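Local coordinates for protein meso-diaminopimelate dehydrogenase (Clostridium tetani, PDB 3WGY) that catalyses, judging by its family, the reversible NADP-dependent oxidative deamination of meso-diaminopimelate, and is crystallised here as a multiply substituted variant with the keto acid 2-oxo-4-methylpentanoate, at residues Ile7-Tyr12 with Lys21-Asn26; Val65-Gly70 with Ala286-Ile291; Thr89-Asp94 with Glu104-Ile109; Ile119-Asp124 with Ser281-Ala286. The protein carries 6 engineered substitutions. All coordinates share one frame; numbering follows the deposited sequence.

All four contacts belong to the Rossmann-type half of the chain, built on a parallel sheet in which strands 5-10, 65-68 and 88-90 stand side by side. Contact 1 closes first along the chain, then contact 3; both join a strand to the helix that follows it, and their centres lie about 19 Å apart. Contacts 2 and 4 are long-range and share helix 276-296, with Ala286 in both and centres about 8 Å apart. That helix returns after the substrate-side domain and packs across the Rossmann-type half, so the two ends of the sequence are built into one domain. Contacts 1, 2 and 4 also reach the second subunit.

Contact 1: residues Ile7-Tyr12 with Lys21-Asn26; sequences IGIVGY and KAIKQN
No ring or amide enters where Ile7 and Ile9 meet Ile23; the flat group that matters is the amide of Asn26, just beyond it. Ala22 O lies almost in that amide plane, 5° out of it, and accepts from Asn26 ND2 at 2.6 Å. The bond is bent, with an N-H...O angle of 135°, and ND2 sits above the plane of the carbonyl. Gln25 N comes to the same oxygen from the opposite face, 2.8 Å from Ala22 O, so two donors hold the type I turn from Ile23 to Asn26 against this one carbonyl. The amide oxygen, Asn26 OD1, accepts from Arg289 NH2.

The apolar contact rests on one methyl. Ile23 extends its longer branch, and CD1 ends 3.6 Å from Ile7 CG2, the two side chains lying at a slant to each other. Ile7 CB is hardly farther, at 3.8 Å from Ile23 CD1. Ile9 adds a looser touch, its CD1 4.3 Å from Ile23 CD1.

Gly11, just after the strand, fits the first glycine of a GxGxxG pattern, consistent with a dinucleotide-binding turn leading into helix 14-23. This is the opening strand and helix of a beta-alpha-beta unit. Strand 29-36 continues the hydrophobic layer through Met29 and Leu31 against Ile23, while helix 276-296 brings Ser288 to Ile7 and Val285 to Ala22.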
loop_
_atom_site.group_PDB
_atom_site.type_symbol
_atom_site.label_atom_id
_atom_site.label_comp_id
_atom_site.label_asym_id
_atom_site.label_seq_id
_atom_site.Cartn_x
_atom_site.Cartn_y
_atom_site.Cartn_z
ATOM N N ILE B 7 24.949 3.969 -8.761
ATOM C CA ILE B 7 24.126 5.132 -8.484
ATOM C C ILE B 7 24.918 6.433 -8.493
ATOM O O ILE B 7 26.098 6.462 -8.153
ATOM C CB ILE B 7 23.403 4.991 -7.122
ATOM C CG1 ILE B 7 22.464 3.777 -7.145
ATOM C CG2 ILE B 7 22.618 6.260 -6.812
ATOM C CD1 ILE B 7 21.396 3.836 -8.202
ATOM N N GLY B 8 24.248 7.504 -8.903
ATOM C CA GLY B 8 24.866 8.813 -8.935
ATOM C C GLY B 8 23.942 9.775 -8.217
ATOM O O GLY B 8 22.741 9.786 -8.477
ATOM N N ILE B 9 24.493 10.575 -7.312
ATOM C CA ILE B 9 23.693 11.529 -6.556
ATOM C C ILE B 9 23.982 12.966 -6.976
ATOM O O ILE B 9 25.139 13.380 -7.013
ATOM C CB ILE B 9 23.973 11.414 -5.026
ATOM C CG1 ILE B 9 23.666 9.998 -4.535
ATOM C CG2 ILE B 9 23.135 12.434 -4.265
ATOM C CD1 ILE B 9 23.977 9.782 -3.064
ATOM N N VAL B 10 22.934 13.718 -7.293
ATOM C CA VAL B 10 23.093 15.119 -7.668
ATOM C C VAL B 10 22.533 15.965 -6.531
ATOM O O VAL B 10 21.322 15.970 -6.290
ATOM C CB VAL B 10 22.317 15.474 -8.944
ATOM C CG1 VAL B 10 22.504 16.949 -9.254
ATOM C CG2 VAL B 10 22.795 14.623 -10.112
ATOM N N GLY B 11 23.414 16.678 -5.836
ATOM C CA GLY B 11 22.982 17.505 -4.726
ATOM C C GLY B 11 23.364 16.842 -3.420
ATOM O O GLY B 11 23.042 15.680 -3.184
ATOM N N TYR B 12 24.048 17.575 -2.552
ATOM C CA TYR B 12 24.470 16.986 -1.296
ATOM C C TYR B 12 23.869 17.677 -0.075
ATOM O O TYR B 12 24.577 18.012 0.869
ATOM C CB TYR B 12 25.999 16.985 -1.236
ATOM C CG TYR B 12 26.600 15.948 -0.317
ATOM C CD1 TYR B 12 26.097 14.647 -0.267
ATOM C CD2 TYR B 12 27.719 16.251 0.457
ATOM C CE1 TYR B 12 26.703 13.671 0.532
ATOM C CE2 TYR B 12 28.325 15.291 1.253
ATOM C CZ TYR B 12 27.816 14.006 1.287
ATOM O OH TYR B 12 28.432 13.073 2.088
ATOM N N LYS B 21 23.462 7.483 2.528
ATOM C CA LYS B 21 23.300 6.588 3.665
ATOM C C LYS B 21 22.503 5.343 3.306
ATOM O O LYS B 21 22.928 4.223 3.581
ATOM C CB LYS B 21 22.609 7.316 4.822
ATOM C CG LYS B 21 23.570 7.755 5.896
ATOM C CD LYS B 21 22.960 8.764 6.851
ATOM C CE LYS B 21 24.049 9.725 7.319
ATOM N NZ LYS B 21 23.648 10.597 8.458
ATOM N N ALA B 22 21.349 5.542 2.687
ATOM C CA ALA B 22 20.497 4.427 2.316
ATOM C C ALA B 22 21.190 3.440 1.378
ATOM O O ALA B 22 20.966 2.231 1.468
ATOM C CB ALA B 22 19.218 4.945 1.682
ATOM N N ILE B 23 22.027 3.947 0.481
ATOM C CA ILE B 23 22.719 3.076 -0.450
ATOM C C ILE B 23 23.587 2.074 0.304
ATOM O O ILE B 23 23.885 1.003 -0.212
ATOM C CB ILE B 23 23.577 3.889 -1.443
ATOM C CG1 ILE B 23 22.665 4.658 -2.401
ATOM C CG2 ILE B 23 24.470 2.962 -2.246
ATOM C CD1 ILE B 23 23.401 5.545 -3.366
ATOM N N LYS B 24 23.974 2.412 1.530
ATOM C CA LYS B 24 24.791 1.516 2.348
ATOM C C LYS B 24 23.965 0.331 2.851
ATOM O O LYS B 24 24.520 -0.719 3.194
ATOM C CB LYS B 24 25.385 2.266 3.546
ATOM C CG LYS B 24 26.357 3.385 3.180
ATOM C CD LYS B 24 26.823 4.120 4.432
ATOM C CE LYS B 24 27.803 5.233 4.097
ATOM N NZ LYS B 24 29.066 4.704 3.505
ATOM N N GLN B 25 22.644 0.511 2.901
ATOM C CA GLN B 25 21.730 -0.543 3.344
ATOM C C GLN B 25 21.323 -1.439 2.172
ATOM O O GLN B 25 20.502 -2.338 2.334
ATOM C CB GLN B 25 20.456 0.059 3.963
ATOM C CG GLN B 25 20.678 0.978 5.151
ATOM C CD GLN B 25 19.380 1.353 5.855
ATOM O OE1 GLN B 25 18.391 1.727 5.215
ATOM N NE2 GLN B 25 19.382 1.266 7.183
ATOM N N ASN B 26 21.897 -1.192 0.998
ATOM C CA ASN B 26 21.562 -1.966 -0.192
ATOM C C ASN B 26 22.771 -2.617 -0.860
ATOM O O ASN B 26 23.420 -2.028 -1.727
ATOM C CB ASN B 26 20.832 -1.066 -1.186
ATOM C CG ASN B 26 19.497 -0.575 -0.649
ATOM O OD1 ASN B 26 18.448 -1.161 -0.920
ATOM N ND2 ASN B 26 19.534 0.494 0.131
#

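Contact 2: residues Val65-Gly70 with Ala286-Ile291; sequences VMILCG and AYSRAI
Ser288 buries the most surface here, closely followed by Val65, and the two meet where strand and helix backbones come nearest, with the CA atoms of Val65 and Ser288 6.4 Å apart. Val65 uses both branches: CG1 lies 3.6 Å from Ser288 OG, and CG2 rests 3.8 Å from Ser288 O, so one branch meets the hydroxyl and the other the backbone carbonyl. Ile67, two residues on and on the same side of the strand, brings the end of its side chain to the hydroxyl. Its CD1 is 3.0 Å from Ser288 OG and its CG1 3.2 Å from the same oxygen, a tight contact, shorter than usual for carbon against oxygen.

The hydroxyl set among these aliphatic groups has its partner one helical turn back. With chi1 at -81°, OG lies beside the backbone N of Ser288 and hydrogen-bonds to Leu284 O, so the polar atom is satisfied within its own helix while its flank is covered by hydrocarbon.

In the fold, this is a central strand of the Rossmann-type parallel sheet covered by helix 276-296, which reaches it more than two hundred residues later in the chain. Strand 65-68 sits between strands 5-10 and 88-90, and each neighbour adds to the same layer: Ile7 packs on Val65 and Ile67, and Val90 on Val65 and Ser288. Ile291 follows Ser288 along the helix face. Its CB points to the strand, but the side-chain end turns off, and Ile291 CG1 packs 3.6 Å from Val90 CG2.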
loop_
_atom_site.group_PDB
_atom_site.type_symbol
_atom_site.label_atom_id
_atom_site.label_comp_id
_atom_site.label_asym_id
_atom_site.label_seq_id
_atom_site.Cartn_x
_atom_site.Cartn_y
_atom_site.Cartn_z
ATOM N N VAL B 65 21.921 5.013 -12.733
ATOM C CA VAL B 65 20.799 5.821 -12.289
ATOM C C VAL B 65 21.290 7.023 -11.495
ATOM O O VAL B 65 22.124 6.895 -10.606
ATOM C CB VAL B 65 19.828 4.997 -11.414
ATOM C CG1 VAL B 65 18.663 5.870 -10.970
ATOM C CG2 VAL B 65 19.326 3.798 -12.190
ATOM N N MET B 66 20.759 8.191 -11.831
ATOM C CA MET B 66 21.123 9.426 -11.160
ATOM C C MET B 66 19.945 9.849 -10.287
ATOM O O MET B 66 18.843 10.059 -10.783
ATOM C CB MET B 66 21.417 10.514 -12.198
ATOM C CG MET B 66 22.188 11.716 -11.675
ATOM S SD MET B 66 23.932 11.368 -11.351
ATOM C CE MET B 66 24.573 11.370 -12.979
ATOM N N ILE B 67 20.165 9.956 -8.987
ATOM C CA ILE B 67 19.091 10.381 -8.105
ATOM C C ILE B 67 19.219 11.895 -7.904
ATOM O O ILE B 67 20.230 12.381 -7.396
ATOM C CB ILE B 67 19.164 9.645 -6.746
ATOM C CG1 ILE B 67 19.157 8.130 -6.991
ATOM C CG2 ILE B 67 17.981 10.051 -5.865
ATOM C CD1 ILE B 67 19.085 7.293 -5.747
ATOM N N LEU B 68 18.194 12.632 -8.325
ATOM C CA LEU B 68 18.185 14.085 -8.217
ATOM C C LEU B 68 17.750 14.570 -6.840
ATOM O O LEU B 68 16.576 14.464 -6.466
ATOM C CB LEU B 68 17.277 14.670 -9.297
ATOM C CG LEU B 68 17.530 14.052 -10.679
ATOM C CD1 LEU B 68 16.822 14.870 -11.751
ATOM C CD2 LEU B 68 19.024 14.007 -10.957
ATOM N N CYS B 69 18.710 15.105 -6.090
ATOM C CA CYS B 69 18.454 15.609 -4.746
ATOM C C CYS B 69 18.666 17.117 -4.664
ATOM O O CYS B 69 19.194 17.630 -3.676
ATOM C CB CYS B 69 19.368 14.898 -3.756
ATOM S SG CYS B 69 19.375 13.109 -3.976
ATOM N N GLY B 70 18.237 17.808 -5.718
ATOM C CA GLY B 70 18.354 19.257 -5.811
ATOM C C GLY B 70 19.046 19.960 -4.660
ATOM O O GLY B 70 18.426 20.230 -3.628
ATOM N N ALA B 286 15.104 2.832 -3.322
ATOM C CA ALA B 286 14.360 1.647 -3.737
ATOM C C ALA B 286 13.872 1.784 -5.176
ATOM O O ALA B 286 13.963 0.837 -5.973
ATOM C CB ALA B 286 13.187 1.408 -2.814
ATOM N N TYR B 287 13.351 2.962 -5.507
ATOM C CA TYR B 287 12.865 3.209 -6.855
ATOM C C TYR B 287 14.000 3.250 -7.879
ATOM O O TYR B 287 13.766 3.073 -9.074
ATOM C CB TYR B 287 12.031 4.489 -6.893
ATOM C CG TYR B 287 10.570 4.199 -6.616
ATOM C CD1 TYR B 287 9.728 3.745 -7.633
ATOM C CD2 TYR B 287 10.059 4.263 -5.320
ATOM C CE1 TYR B 287 8.415 3.350 -7.368
ATOM C CE2 TYR B 287 8.744 3.870 -5.041
ATOM C CZ TYR B 287 7.933 3.408 -6.070
ATOM O OH TYR B 287 6.661 2.954 -5.796
ATOM N N SER B 288 15.228 3.459 -7.410
ATOM C CA SER B 288 16.377 3.463 -8.310
ATOM C C SER B 288 16.569 2.048 -8.822
ATOM O O SER B 288 16.933 1.843 -9.978
ATOM C CB SER B 288 17.647 3.912 -7.589
ATOM O OG SER B 288 17.685 5.322 -7.514
ATOM N N ARG B 289 16.321 1.074 -7.952
ATOM C CA ARG B 289 16.458 -0.323 -8.333
ATOM C C ARG B 289 15.456 -0.629 -9.438
ATOM O O ARG B 289 15.774 -1.334 -10.393
ATOM C CB ARG B 289 16.199 -1.249 -7.138
ATOM C CG ARG B 289 16.311 -2.730 -7.503
ATOM C CD ARG B 289 16.184 -3.656 -6.303
ATOM N NE ARG B 289 17.224 -3.436 -5.298
ATOM C CZ ARG B 289 17.068 -2.717 -4.195
ATOM N NH1 ARG B 289 15.902 -2.132 -3.933
ATOM N NH2 ARG B 289 18.082 -2.577 -3.356
ATOM N N ALA B 290 14.246 -0.088 -9.304
ATOM C CA ALA B 290 13.191 -0.308 -10.287
ATOM C C ALA B 290 13.498 0.339 -11.630
ATOM O O ALA B 290 13.238 -0.249 -12.680
ATOM C CB ALA B 290 11.868 0.221 -9.761
ATOM N N ILE B 291 14.026 1.560 -11.598
ATOM C CA ILE B 291 14.348 2.267 -12.832
ATOM C C ILE B 291 15.481 1.562 -13.556
ATOM O O ILE B 291 15.476 1.455 -14.782
ATOM C CB ILE B 291 14.740 3.726 -12.550
ATOM C CG1 ILE B 291 13.549 4.454 -11.926
ATOM C CG2 ILE B 291 15.163 4.412 -13.836
ATOM C CD1 ILE B 291 12.257 4.307 -12.709
#

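Contact 3: residues Thr89-Asp94 with Glu104-Ile109; sequences TVDSFD and ERMDEI
Met106 reaches Thr89 and Asp91 with its terminal methyl, joining helix 99-113 to strand 88-90 in a beta-alpha-beta crossover that ends in strand 116-118. CE lies 3.6 Å from Thr89 OG1 and, more loosely, 4.1 Å from Asp91 OD2. The methionine chain is folded at both inner bonds, chi2 -65° and chi3 -80°, which brings the methyl to these side-chain oxygens; it crosses the threonine at a slant and meets the aspartate from the opposite direction. Pro81 and Ile119 also pack on Met106.

Both oxygens that the methyl touches are held from elsewhere. Thr89 OG1 hydrogen-bonds with Ser117 OG on the adjoining strand, and Asp91 OD2 pairs with His102 NE2, a residue of the same helix as Met106. A polar tie between Asp91 and the helix thus runs alongside the van der Waals contact of the methyl. The remaining carboxylate oxygen organises the turn from Asp91 to Phe93: Asp91 OD1 takes a bond from Ser120 N and closes an Asx turn with Phe93. There Phe93 N stands 3.0 Å from Asp91 OD1, the N-H...O angle a nearly straight 162° and the donor approaching from above the carboxylate plane.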
loop_
_atom_site.group_PDB
_atom_site.type_symbol
_atom_site.label_atom_id
_atom_site.label_comp_id
_atom_site.label_asym_id
_atom_site.label_seq_id
_atom_site.Cartn_x
_atom_site.Cartn_y
_atom_site.Cartn_z
ATOM N N THR B 89 16.953 9.040 -14.876
ATOM C CA THR B 89 16.850 9.779 -13.628
ATOM C C THR B 89 15.710 9.400 -12.705
ATOM O O THR B 89 14.737 8.773 -13.116
ATOM C CB THR B 89 16.723 11.270 -13.901
ATOM O OG1 THR B 89 15.495 11.515 -14.599
ATOM C CG2 THR B 89 17.897 11.752 -14.739
ATOM N N VAL B 90 15.862 9.799 -11.447
ATOM C CA VAL B 90 14.874 9.578 -10.406
ATOM C C VAL B 90 14.799 10.883 -9.622
ATOM O O VAL B 90 15.820 11.380 -9.146
ATOM C CB VAL B 90 15.296 8.438 -9.440
ATOM C CG1 VAL B 90 14.416 8.459 -8.194
ATOM C CG2 VAL B 90 15.176 7.087 -10.133
ATOM N N ASP B 91 13.604 11.453 -9.507
ATOM C CA ASP B 91 13.447 12.689 -8.748
ATOM C C ASP B 91 12.202 12.650 -7.868
ATOM O O ASP B 91 11.353 11.761 -7.999
ATOM C CB ASP B 91 13.394 13.914 -9.671
ATOM C CG ASP B 91 12.104 14.004 -10.467
ATOM O OD1 ASP B 91 11.014 13.886 -9.864
ATOM O OD2 ASP B 91 12.178 14.212 -11.701
ATOM N N SER B 92 12.090 13.625 -6.975
ATOM C CA SER B 92 10.958 13.692 -6.062
ATOM C C SER B 92 10.176 14.987 -6.239
ATOM O O SER B 92 9.628 15.525 -5.275
ATOM C CB SER B 92 11.463 13.586 -4.628
ATOM O OG SER B 92 12.461 14.570 -4.398
ATOM N N PHE B 93 10.145 15.488 -7.471
ATOM C CA PHE B 93 9.428 16.719 -7.806
ATOM C C PHE B 93 8.109 16.686 -7.036
ATOM O O PHE B 93 7.271 15.823 -7.285
ATOM C CB PHE B 93 9.197 16.749 -9.321
ATOM C CG PHE B 93 8.672 18.055 -9.840
ATOM C CD1 PHE B 93 7.305 18.329 -9.830
ATOM C CD2 PHE B 93 9.542 19.010 -10.355
ATOM C CE1 PHE B 93 6.815 19.535 -10.329
ATOM C CE2 PHE B 93 9.058 20.222 -10.857
ATOM C CZ PHE B 93 7.695 20.481 -10.845
ATOM N N ASP B 94 7.921 17.612 -6.098
ATOM C CA ASP B 94 6.700 17.591 -5.287
ATOM C C ASP B 94 5.638 18.661 -5.524
ATOM O O ASP B 94 4.722 18.805 -4.706
ATOM C CB ASP B 94 7.054 17.600 -3.795
ATOM C CG ASP B 94 7.785 18.865 -3.375
ATOM O OD1 ASP B 94 7.509 19.933 -3.962
ATOM O OD2 ASP B 94 8.624 18.791 -2.449
ATOM N N GLU B 104 5.564 15.940 -18.978
ATOM C CA GLU B 104 5.759 16.178 -20.405
ATOM C C GLU B 104 7.201 16.551 -20.722
ATOM O O GLU B 104 7.817 15.963 -21.612
ATOM C CB GLU B 104 4.829 17.291 -20.898
ATOM C CG GLU B 104 3.356 16.927 -20.888
ATOM C CD GLU B 104 3.050 15.693 -21.721
ATOM O OE1 GLU B 104 3.369 15.690 -22.931
ATOM O OE2 GLU B 104 2.486 14.727 -21.162
ATOM N N ARG B 105 7.736 17.523 -19.985
ATOM C CA ARG B 105 9.106 17.989 -20.191
ATOM C C ARG B 105 10.102 16.835 -20.107
ATOM O O ARG B 105 10.914 16.623 -21.014
ATOM C CB ARG B 105 9.472 19.057 -19.147
ATOM C CG ARG B 105 10.902 19.606 -19.269
ATOM C CD ARG B 105 10.927 21.003 -19.903
ATOM N NE ARG B 105 12.107 21.227 -20.744
ATOM C CZ ARG B 105 13.253 21.766 -20.334
ATOM N NH1 ARG B 105 13.406 22.157 -19.074
ATOM N NH2 ARG B 105 14.256 21.911 -21.194
ATOM N N MET B 106 10.039 16.094 -19.007
ATOM C CA MET B 106 10.945 14.973 -18.801
ATOM C C MET B 106 10.714 13.839 -19.796
ATOM O O MET B 106 11.655 13.138 -20.169
ATOM C CB MET B 106 10.799 14.443 -17.375
ATOM C CG MET B 106 11.169 15.446 -16.302
ATOM S SD MET B 106 12.907 15.873 -16.356
ATOM C CE MET B 106 13.656 14.494 -15.511
ATOM N N ASP B 107 9.467 13.662 -20.220
ATOM C CA ASP B 107 9.123 12.604 -21.166
ATOM C C ASP B 107 9.795 12.845 -22.514
ATOM O O ASP B 107 10.408 11.941 -23.083
ATOM C CB ASP B 107 7.602 12.520 -21.341
ATOM C CG ASP B 107 7.173 11.294 -22.131
ATOM O OD1 ASP B 107 7.696 10.192 -21.857
ATOM O OD2 ASP B 107 6.302 11.428 -23.021
ATOM N N GLU B 108 9.686 14.070 -23.018
ATOM C CA GLU B 108 10.299 14.423 -24.293
ATOM C C GLU B 108 11.807 14.193 -24.245
ATOM O O GLU B 108 12.363 13.461 -25.062
ATOM C CB GLU B 108 10.015 15.889 -24.630
ATOM C CG GLU B 108 11.255 16.686 -25.035
ATOM C CD GLU B 108 10.936 18.116 -25.407
ATOM O OE1 GLU B 108 10.261 18.318 -26.440
ATOM O OE2 GLU B 108 11.355 19.034 -24.666
ATOM N N ILE B 109 12.459 14.827 -23.276
ATOM C CA ILE B 109 13.901 14.719 -23.111
ATOM C C ILE B 109 14.360 13.281 -22.916
ATOM O O ILE B 109 15.368 12.865 -23.486
ATOM C CB ILE B 109 14.365 15.561 -21.914
ATOM C CG1 ILE B 109 13.965 17.023 -22.136
ATOM C CG2 ILE B 109 15.866 15.432 -21.741
ATOM C CD1 ILE B 109 13.790 17.819 -20.865
#

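Contact 4: residues Ile119-Asp124 with Ser281-Ala286; sequences ISTGWD and SSVLVA
Thr121 faces Val283 and Leu284 with its two branches divided between them, and chi1 of -172° does the dividing: OG1 lies opposite the backbone N, while the methyl CG2 is wedged between N and the carbonyl carbon. Val283 has a similar setting at 173°, which puts CG1 opposite its own backbone N, toward Thr121 and Gly122. The two side chains run past each other in opposite directions, Thr121 OG1 3.6 Å from Val283 CG1. On the other branch, Thr121 CG2 lies 3.3 Å from Leu284 CD2, tighter than ordinary methyl packing.

Gly122 takes the rest of the valine. Val283 CG1 is 3.6 Å from both Gly122 N and Gly122 CA, and with no side chain on the glycine the methyl bears directly on backbone. Gly122 also occupies the N-cap position of helix 123-138, so helix 276-296 packs beside the very start of another helix, close to strand 116-118. Ile138 of the second subunit packs on Val283, carrying this layer to the dimer interface.

Chemically this is a van der Waals contact with no hydrogen bond across it, methyls lying against methyl, hydroxyl and backbone. Thr121 OG1 is buried with no partner in the model, and the ring of Tyr287 also packs against it. The hydroxyl thus probably pays a cost of burial, its side chain held by packing while the Thr121 backbone bonds with Asp91.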
loop_
_atom_site.group_PDB
_atom_site.type_symbol
_atom_site.label_atom_id
_atom_site.label_comp_id
_atom_site.label_asym_id
_atom_site.label_seq_id
_atom_site.Cartn_x
_atom_site.Cartn_y
_atom_site.Cartn_z
ATOM N N ILE B 119 9.625 10.456 -12.222
ATOM C CA ILE B 119 9.338 11.729 -11.576
ATOM C C ILE B 119 8.358 11.575 -10.415
ATOM O O ILE B 119 7.586 10.617 -10.357
ATOM C CB ILE B 119 8.717 12.742 -12.556
ATOM C CG1 ILE B 119 7.267 12.355 -12.841
ATOM C CG2 ILE B 119 9.512 12.764 -13.868
ATOM C CD1 ILE B 119 6.447 13.468 -13.439
ATOM N N SER B 120 8.422 12.526 -9.489
ATOM C CA SER B 120 7.532 12.591 -8.344
ATOM C C SER B 120 7.414 11.379 -7.421
ATOM O O SER B 120 6.302 10.958 -7.082
ATOM C CB SER B 120 6.135 12.993 -8.824
ATOM O OG SER B 120 6.168 14.227 -9.529
ATOM N N THR B 121 8.540 10.812 -7.008
ATOM C CA THR B 121 8.487 9.692 -6.078
ATOM C C THR B 121 8.843 10.238 -4.686
ATOM O O THR B 121 9.294 11.379 -4.559
ATOM C CB THR B 121 9.444 8.542 -6.495
ATOM O OG1 THR B 121 9.205 7.399 -5.660
ATOM C CG2 THR B 121 10.884 8.963 -6.373
ATOM N N GLY B 122 8.625 9.429 -3.654
ATOM C CA GLY B 122 8.882 9.845 -2.282
ATOM C C GLY B 122 7.664 9.386 -1.496
ATOM O O GLY B 122 7.029 8.408 -1.913
ATOM N N TRP B 123 7.317 10.038 -0.385
ATOM C CA TRP B 123 6.125 9.585 0.328
ATOM C C TRP B 123 4.879 10.321 -0.158
ATOM O O TRP B 123 3.804 9.736 -0.215
ATOM C CB TRP B 123 6.281 9.637 1.868
ATOM C CG TRP B 123 6.711 10.922 2.538
ATOM C CD1 TRP B 123 7.970 11.457 2.570
ATOM C CD2 TRP B 123 5.900 11.760 3.381
ATOM N NE1 TRP B 123 7.993 12.566 3.388
ATOM C CE2 TRP B 123 6.738 12.776 3.897
ATOM C CE3 TRP B 123 4.547 11.749 3.751
ATOM C CZ2 TRP B 123 6.269 13.772 4.764
ATOM C CZ3 TRP B 123 4.082 12.741 4.617
ATOM C CH2 TRP B 123 4.942 13.736 5.112
ATOM N N ASP B 124 5.021 11.597 -0.513
ATOM C CA ASP B 124 3.905 12.350 -1.094
ATOM C C ASP B 124 4.433 13.587 -1.796
ATOM O O ASP B 124 4.789 14.576 -1.153
ATOM C CB ASP B 124 2.855 12.765 -0.062
ATOM C CG ASP B 124 1.524 13.156 -0.717
ATOM O OD1 ASP B 124 1.453 13.155 -1.970
ATOM O OD2 ASP B 124 0.548 13.459 0.009
ATOM N N SER B 281 14.624 9.579 1.129
ATOM C CA SER B 281 15.845 9.043 0.535
ATOM C C SER B 281 15.775 7.532 0.322
ATOM O O SER B 281 16.229 7.021 -0.707
ATOM C CB SER B 281 17.046 9.374 1.418
ATOM O OG SER B 281 17.295 10.763 1.425
ATOM N N SER B 282 15.222 6.814 1.296
ATOM C CA SER B 282 15.100 5.363 1.180
ATOM C C SER B 282 14.169 5.029 0.030
ATOM O O SER B 282 14.405 4.080 -0.720
ATOM C CB SER B 282 14.538 4.750 2.465
ATOM O OG SER B 282 15.479 4.829 3.507
ATOM N N VAL B 283 13.101 5.808 -0.098
ATOM C CA VAL B 283 12.149 5.590 -1.161
ATOM C C VAL B 283 12.861 5.838 -2.487
ATOM O O VAL B 283 12.740 5.047 -3.430
ATOM C CB VAL B 283 10.932 6.547 -1.039
ATOM C CG1 VAL B 283 10.041 6.407 -2.262
ATOM C CG2 VAL B 283 10.147 6.231 0.247
ATOM N N LEU B 284 13.619 6.933 -2.550
ATOM C CA LEU B 284 14.345 7.262 -3.776
ATOM C C LEU B 284 15.261 6.109 -4.182
ATOM O O LEU B 284 15.287 5.705 -5.349
ATOM C CB LEU B 284 15.163 8.551 -3.596
ATOM C CG LEU B 284 14.354 9.859 -3.585
ATOM C CD1 LEU B 284 15.268 11.045 -3.264
ATOM C CD2 LEU B 284 13.695 10.044 -4.945
ATOM N N VAL B 285 16.001 5.575 -3.220
ATOM C CA VAL B 285 16.910 4.472 -3.494
ATOM C C VAL B 285 16.184 3.226 -3.995
ATOM O O VAL B 285 16.603 2.629 -4.987
ATOM C CB VAL B 285 17.730 4.104 -2.251
ATOM C CG1 VAL B 285 18.573 2.857 -2.531
ATOM C CG2 VAL B 285 18.627 5.277 -1.870
ATOM N N ALA B 286 15.104 2.832 -3.322
ATOM C CA ALA B 286 14.360 1.647 -3.737
ATOM C C ALA B 286 13.872 1.784 -5.176
ATOM O O ALA B 286 13.963 0.837 -5.973
ATOM C CB ALA B 286 13.187 1.408 -2.814
#